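Local coordinates for protein arginine--tRNA ligase (Campylobacter jejuni, PDB 3FNR) that attaches L-arginine to its cognate tRNA at the expense of ATP, as a class I aminoacyl-tRNA synthetase, at residues G187-S199 against D204-R216. The protein carries 1 engineered substitution. Numbering follows the deposited sequence.
Sequences GIYEQEGKIWLAS and DEKDRVIIREDGR. With SO4 (sulfate ion), chain C.
With chi1 of -64° the indole of Trp196 swings to the side of its own backbone N, where Val209, its CG2 also set beside the backbone N, places that methyl over one face of the six-membered ring, 3.6 Å from the centroid. This CH-pi contact joins a non-hydrogen-bonded pair of the antiparallel strands 194-197 and 208-211. Trp196 NE1 donates to Gln191 O from above the carbonyl plane, which, with Val209 over the face, restrains the indole's rotation; Lys194 N reaches the same oxygen from the opposite face, closing the type I' turn. Tyr189, on the edge strand 188-191 of this three-stranded sheet, packs a ring face on Trp196 CB, and Tyr189 OH donates to Asp207 OD1 at 2.8 Å, from the anti side, the ring and carboxylate planes being 59° apart. Asp207 OD2 is hydrogen-bonded to Ser200 OG.

Between Trp196 and Ile195 the register slips by one residue in a classic beta bulge: Ile195 O takes both Ile210 N, at 2.9 Å, and Ile211 N, at 3.1 Å. On the sheet face away from the indole, Ile195 CD1 lies 3.8 Å from Ile211 CG1, the two chains running alongside each other. Ile210 lays CG1 against Leu197 CB and continues onto helices 175-184 and 219-231. Beyond Leu197, whose N bonds to Arg208 O at 2.7 Å, Arg208 offers NE to Asp204 OD1 and NH1 to OD2, both met on the syn side. Ser199 OG lies 3.0 Å from Asp204 OD1 and equally near Lys206 O, so its one proton has two acceptors.

The two-pronged guanidinium bond would favour a charged Asp204 and ties the 204-207 turn to its own strand; Asp204 N to Ser199 O closes the gap between the segments, while the bulge lets one carbonyl satisfy two successive amides.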
loop_
_atom_site.group_PDB
_atom_site.type_symbol
_atom_site.label_atom_id
_atom_site.label_comp_id
_atom_site.label_asym_id
_atom_site.label_seq_id
_atom_site.Cartn_x
_atom_site.Cartn_y
_atom_site.Cartn_z
ATOM N N GLY A 187 -0.829 -28.135 21.125
ATOM C CA GLY A 187 -1.489 -26.847 21.055
ATOM C C GLY A 187 -2.993 -26.892 21.037
ATOM O O GLY A 187 -3.639 -25.853 21.115
ATOM N N ILE A 188 -3.558 -28.090 20.917
ATOM C CA ILE A 188 -5.014 -28.236 20.845
ATOM C C ILE A 188 -5.549 -29.250 21.839
ATOM O O ILE A 188 -4.835 -30.174 22.234
ATOM C CB ILE A 188 -5.525 -28.605 19.427
ATOM C CG1 ILE A 188 -4.834 -29.870 18.900
ATOM C CG2 ILE A 188 -5.399 -27.413 18.478
ATOM C CD1 ILE A 188 -5.501 -30.479 17.686
ATOM N N TYR A 189 -6.808 -29.056 22.231
ATOM C CA TYR A 189 -7.503 -29.957 23.144
ATOM C C TYR A 189 -9.007 -29.866 22.928
ATOM O O TYR A 189 -9.506 -28.847 22.460
ATOM C CB TYR A 189 -7.161 -29.623 24.602
ATOM C CG TYR A 189 -7.618 -28.252 25.074
ATOM C CD1 TYR A 189 -8.899 -28.064 25.602
ATOM C CD2 TYR A 189 -6.763 -27.150 25.015
ATOM C CE1 TYR A 189 -9.324 -26.816 26.038
ATOM C CE2 TYR A 189 -7.178 -25.892 25.458
ATOM C CZ TYR A 189 -8.459 -25.740 25.970
ATOM O OH TYR A 189 -8.887 -24.513 26.411
ATOM N N GLU A 190 -9.725 -30.922 23.303
ATOM C CA GLU A 190 -11.184 -30.943 23.234
ATOM C C GLU A 190 -11.792 -30.537 24.573
ATOM O O GLU A 190 -11.318 -30.956 25.636
ATOM C CB GLU A 190 -11.696 -32.334 22.808
ATOM C CG GLU A 190 -13.227 -32.450 22.558
ATOM C CD GLU A 190 -14.057 -32.679 23.834
ATOM O OE1 GLU A 190 -15.241 -32.274 23.865
ATOM O OE2 GLU A 190 -13.524 -33.247 24.813
ATOM N N GLN A 191 -12.851 -29.731 24.494
ATOM C CA GLN A 191 -13.695 -29.386 25.631
ATOM C C GLN A 191 -15.070 -28.952 25.114
ATOM O O GLN A 191 -15.151 -28.229 24.114
ATOM C CB GLN A 191 -13.058 -28.267 26.451
ATOM C CG GLN A 191 -13.755 -27.966 27.761
ATOM C CD GLN A 191 -13.167 -26.760 28.454
ATOM O OE1 GLN A 191 -12.083 -26.830 29.038
ATOM N NE2 GLN A 191 -13.881 -25.642 28.399
ATOM N N GLU A 192 -16.122 -29.418 25.802
ATOM C CA GLU A 192 -17.531 -29.139 25.488
ATOM C C GLU A 192 -17.904 -29.322 24.017
ATOM O O GLU A 192 -18.655 -28.536 23.434
ATOM C CB GLU A 192 -17.967 -27.766 26.025
ATOM C CG GLU A 192 -18.320 -27.767 27.520
ATOM C CD GLU A 192 -19.534 -28.633 27.862
ATOM O OE1 GLU A 192 -20.559 -28.557 27.145
ATOM O OE2 GLU A 192 -19.466 -29.384 28.860
ATOM N N GLY A 193 -17.383 -30.393 23.424
ATOM C CA GLY A 193 -17.653 -30.715 22.021
ATOM C C GLY A 193 -16.919 -29.839 21.018
ATOM O O GLY A 193 -17.197 -29.894 19.824
ATOM N N LYS A 194 -15.971 -29.041 21.502
ATOM C CA LYS A 194 -15.219 -28.128 20.650
ATOM C C LYS A 194 -13.738 -28.426 20.728
ATOM O O LYS A 194 -13.247 -28.909 21.745
ATOM C CB LYS A 194 -15.456 -26.676 21.071
ATOM C CG LYS A 194 -16.885 -26.183 20.908
ATOM C CD LYS A 194 -17.083 -24.890 21.687
ATOM C CE LYS A 194 -18.553 -24.540 21.828
ATOM N NZ LYS A 194 -18.749 -23.373 22.734
ATOM N N ILE A 195 -13.025 -28.123 19.649
ATOM C CA ILE A 195 -11.568 -28.176 19.651
ATOM C C ILE A 195 -11.046 -26.755 19.856
ATOM O O ILE A 195 -11.426 -25.832 19.125
ATOM C CB ILE A 195 -11.040 -28.811 18.347
ATOM C CG1 ILE A 195 -11.455 -30.288 18.288
ATOM C CG2 ILE A 195 -9.526 -28.663 18.225
ATOM C CD1 ILE A 195 -11.578 -30.855 16.889
ATOM N N TRP A 196 -10.194 -26.597 20.867
ATOM C CA TRP A 196 -9.661 -25.305 21.282
ATOM C C TRP A 196 -8.161 -25.223 21.027
ATOM O O TRP A 196 -7.475 -26.234 21.068
ATOM C CB TRP A 196 -9.893 -25.095 22.782
ATOM C CG TRP A 196 -11.334 -25.028 23.208
ATOM C CD1 TRP A 196 -12.210 -26.072 23.312
ATOM C CD2 TRP A 196 -12.057 -23.858 23.615
ATOM N NE1 TRP A 196 -13.437 -25.624 23.741
ATOM C CE2 TRP A 196 -13.371 -24.269 23.937
ATOM C CE3 TRP A 196 -11.723 -22.501 23.736
ATOM C CZ2 TRP A 196 -14.356 -23.372 24.372
ATOM C CZ3 TRP A 196 -12.705 -21.606 24.172
ATOM C CH2 TRP A 196 -14.006 -22.051 24.485
ATOM N N LEU A 197 -7.666 -24.013 20.768
ATOM C CA LEU A 197 -6.230 -23.725 20.792
ATOM C C LEU A 197 -5.837 -23.245 22.190
ATOM O O LEU A 197 -6.462 -22.343 22.740
ATOM C CB LEU A 197 -5.866 -22.660 19.743
ATOM C CG LEU A 197 -4.435 -22.096 19.703
ATOM C CD1 LEU A 197 -3.471 -22.993 18.937
ATOM C CD2 LEU A 197 -4.443 -20.708 19.096
ATOM N N ALA A 198 -4.785 -23.835 22.748
ATOM C CA ALA A 198 -4.322 -23.507 24.097
ATOM C C ALA A 198 -3.423 -22.273 24.104
ATOM O O ALA A 198 -2.291 -22.320 24.584
ATOM C CB ALA A 198 -3.593 -24.703 24.702
ATOM N N SER A 199 -3.949 -21.163 23.592
ATOM C CA SER A 199 -3.147 -19.969 23.304
ATOM C C SER A 199 -2.698 -19.205 24.543
ATOM O O SER A 199 -1.676 -18.511 24.505
ATOM C CB SER A 199 -3.885 -19.043 22.331
ATOM O OG SER A 199 -5.242 -18.880 22.704
ATOM N N ASP A 204 -1.443 -15.433 25.244
ATOM C CA ASP A 204 -2.730 -14.854 24.871
ATOM C C ASP A 204 -3.557 -14.681 26.150
ATOM O O ASP A 204 -3.273 -15.319 27.166
ATOM C CB ASP A 204 -3.427 -15.759 23.851
ATOM C CG ASP A 204 -4.681 -15.144 23.248
ATOM O OD1 ASP A 204 -5.458 -15.903 22.640
ATOM O OD2 ASP A 204 -4.906 -13.922 23.369
ATOM N N GLU A 205 -4.548 -13.794 26.098
ATOM C CA GLU A 205 -5.473 -13.540 27.198
ATOM C C GLU A 205 -6.216 -14.812 27.629
ATOM O O GLU A 205 -6.232 -15.156 28.810
ATOM C CB GLU A 205 -6.466 -12.445 26.782
ATOM C CG GLU A 205 -7.690 -12.280 27.688
ATOM C CD GLU A 205 -8.800 -11.438 27.059
ATOM O OE1 GLU A 205 -9.709 -11.001 27.802
ATOM O OE2 GLU A 205 -8.774 -11.215 25.827
ATOM N N LYS A 206 -6.809 -15.501 26.657
ATOM C CA LYS A 206 -7.604 -16.707 26.892
ATOM C C LYS A 206 -7.501 -17.683 25.710
ATOM O O LYS A 206 -7.008 -17.324 24.640
ATOM C CB LYS A 206 -9.072 -16.336 27.147
ATOM C CG LYS A 206 -9.743 -15.592 26.000
ATOM C CD LYS A 206 -11.204 -15.306 26.291
ATOM C CE LYS A 206 -11.892 -14.731 25.058
ATOM N NZ LYS A 206 -13.346 -14.485 25.270
ATOM N N ASP A 207 -7.975 -18.910 25.907
ATOM C CA ASP A 207 -7.956 -19.918 24.851
ATOM C C ASP A 207 -9.052 -19.654 23.817
ATOM O O ASP A 207 -10.026 -18.952 24.101
ATOM C CB ASP A 207 -8.061 -21.323 25.443
ATOM C CG ASP A 207 -6.791 -21.747 26.158
ATOM O OD1 ASP A 207 -6.829 -22.752 26.891
ATOM O OD2 ASP A 207 -5.750 -21.079 25.995
ATOM N N ARG A 208 -8.872 -20.202 22.617
ATOM C CA ARG A 208 -9.688 -19.834 21.459
ATOM C C ARG A 208 -10.258 -21.049 20.735
ATOM O O ARG A 208 -9.602 -22.077 20.649
ATOM C CB ARG A 208 -8.848 -19.021 20.467
ATOM C CG ARG A 208 -8.015 -17.873 21.056
ATOM C CD ARG A 208 -8.878 -16.709 21.496
ATOM N NE ARG A 208 -8.117 -15.755 22.301
ATOM C CZ ARG A 208 -8.557 -14.556 22.672
ATOM N NH1 ARG A 208 -7.783 -13.773 23.401
ATOM N NH2 ARG A 208 -9.762 -14.130 22.307
ATOM N N VAL A 209 -11.461 -20.917 20.185
ATOM C CA VAL A 209 -12.100 -22.018 19.456
ATOM C C VAL A 209 -11.556 -22.170 18.033
ATOM O O VAL A 209 -11.612 -21.231 17.227
ATOM C CB VAL A 209 -13.636 -21.862 19.407
ATOM C CG1 VAL A 209 -14.285 -22.989 18.591
ATOM C CG2 VAL A 209 -14.201 -21.841 20.806
ATOM N N ILE A 210 -11.033 -23.362 17.744
ATOM C CA ILE A 210 -10.583 -23.725 16.404
ATOM C C ILE A 210 -11.714 -24.401 15.630
ATOM O O ILE A 210 -12.050 -23.985 14.526
ATOM C CB ILE A 210 -9.333 -24.652 16.451
ATOM C CG1 ILE A 210 -8.153 -23.931 17.097
ATOM C CG2 ILE A 210 -8.937 -25.115 15.057
ATOM C CD1 ILE A 210 -7.896 -22.517 16.553
ATOM N N ILE A 211 -12.289 -25.450 16.212
ATOM C CA ILE A 211 -13.409 -26.160 15.602
ATOM C C ILE A 211 -14.629 -26.039 16.503
ATOM O O ILE A 211 -14.564 -26.338 17.696
ATOM C CB ILE A 211 -13.084 -27.659 15.347
ATOM C CG1 ILE A 211 -11.752 -27.827 14.601
ATOM C CG2 ILE A 211 -14.235 -28.369 14.612
ATOM C CD1 ILE A 211 -11.687 -27.188 13.214
ATOM N N ARG A 212 -15.736 -25.586 15.925
ATOM C CA ARG A 212 -17.005 -25.472 16.636
ATOM C C ARG A 212 -17.605 -26.851 16.888
ATOM O O ARG A 212 -17.171 -27.846 16.291
ATOM C CB ARG A 212 -18.004 -24.667 15.802
ATOM C CG ARG A 212 -17.635 -23.230 15.497
ATOM C CD ARG A 212 -18.212 -22.861 14.137
ATOM N NE ARG A 212 -18.793 -21.521 14.098
ATOM C CZ ARG A 212 -19.592 -21.077 13.128
ATOM N NH1 ARG A 212 -19.918 -21.862 12.106
ATOM N NH2 ARG A 212 -20.074 -19.841 13.183
ATOM N N GLU A 213 -18.628 -26.893 17.745
ATOM C CA GLU A 213 -19.438 -28.083 18.026
ATOM C C GLU A 213 -20.128 -28.623 16.769
ATOM O O GLU A 213 -20.606 -29.758 16.735
ATOM C CB GLU A 213 -20.478 -27.757 19.114
ATOM C CG GLU A 213 -21.674 -26.863 18.686
ATOM C CD GLU A 213 -21.293 -25.426 18.309
ATOM O OE1 GLU A 213 -21.801 -24.927 17.283
ATOM O OE2 GLU A 213 -20.486 -24.798 19.029
ATOM N N ASP A 214 -20.196 -27.765 15.754
ATOM C CA ASP A 214 -20.784 -28.049 14.455
ATOM C C ASP A 214 -19.880 -28.991 13.659
ATOM O O ASP A 214 -20.350 -29.749 12.812
ATOM C CB ASP A 214 -20.926 -26.722 13.697
ATOM C CG ASP A 214 -22.049 -26.734 12.664
ATOM O OD1 ASP A 214 -22.440 -25.628 12.228
ATOM O OD2 ASP A 214 -22.543 -27.821 12.283
ATOM N N GLY A 215 -18.578 -28.933 13.933
ATOM C CA GLY A 215 -17.578 -29.635 13.132
ATOM C C GLY A 215 -16.911 -28.695 12.142
ATOM O O GLY A 215 -16.025 -29.094 11.385
ATOM N N ARG A 216 -17.340 -27.438 12.150
ATOM C CA ARG A 216 -16.794 -26.445 11.239
ATOM C C ARG A 216 -15.659 -25.633 11.853
ATOM O O ARG A 216 -15.671 -25.327 13.051
ATOM C CB ARG A 216 -17.895 -25.524 10.703
ATOM C CG ARG A 216 -18.419 -25.946 9.336
ATOM C CD ARG A 216 -19.782 -26.617 9.414
ATOM N NE ARG A 216 -20.872 -25.643 9.313
ATOM C CZ ARG A 216 -21.423 -25.232 8.171
ATOM N NH1 ARG A 216 -20.994 -25.703 7.004
ATOM N NH2 ARG A 216 -22.407 -24.342 8.194
HETATM S S SO4 C . -16.546 -18.159 13.851
HETATM O O1 SO4 C . -16.254 -18.666 12.514
HETATM O O2 SO4 C . -17.639 -17.199 13.745
HETATM O O3 SO4 C . -16.947 -19.261 14.724
HETATM O O4 SO4 C . -15.372 -17.494 14.411
#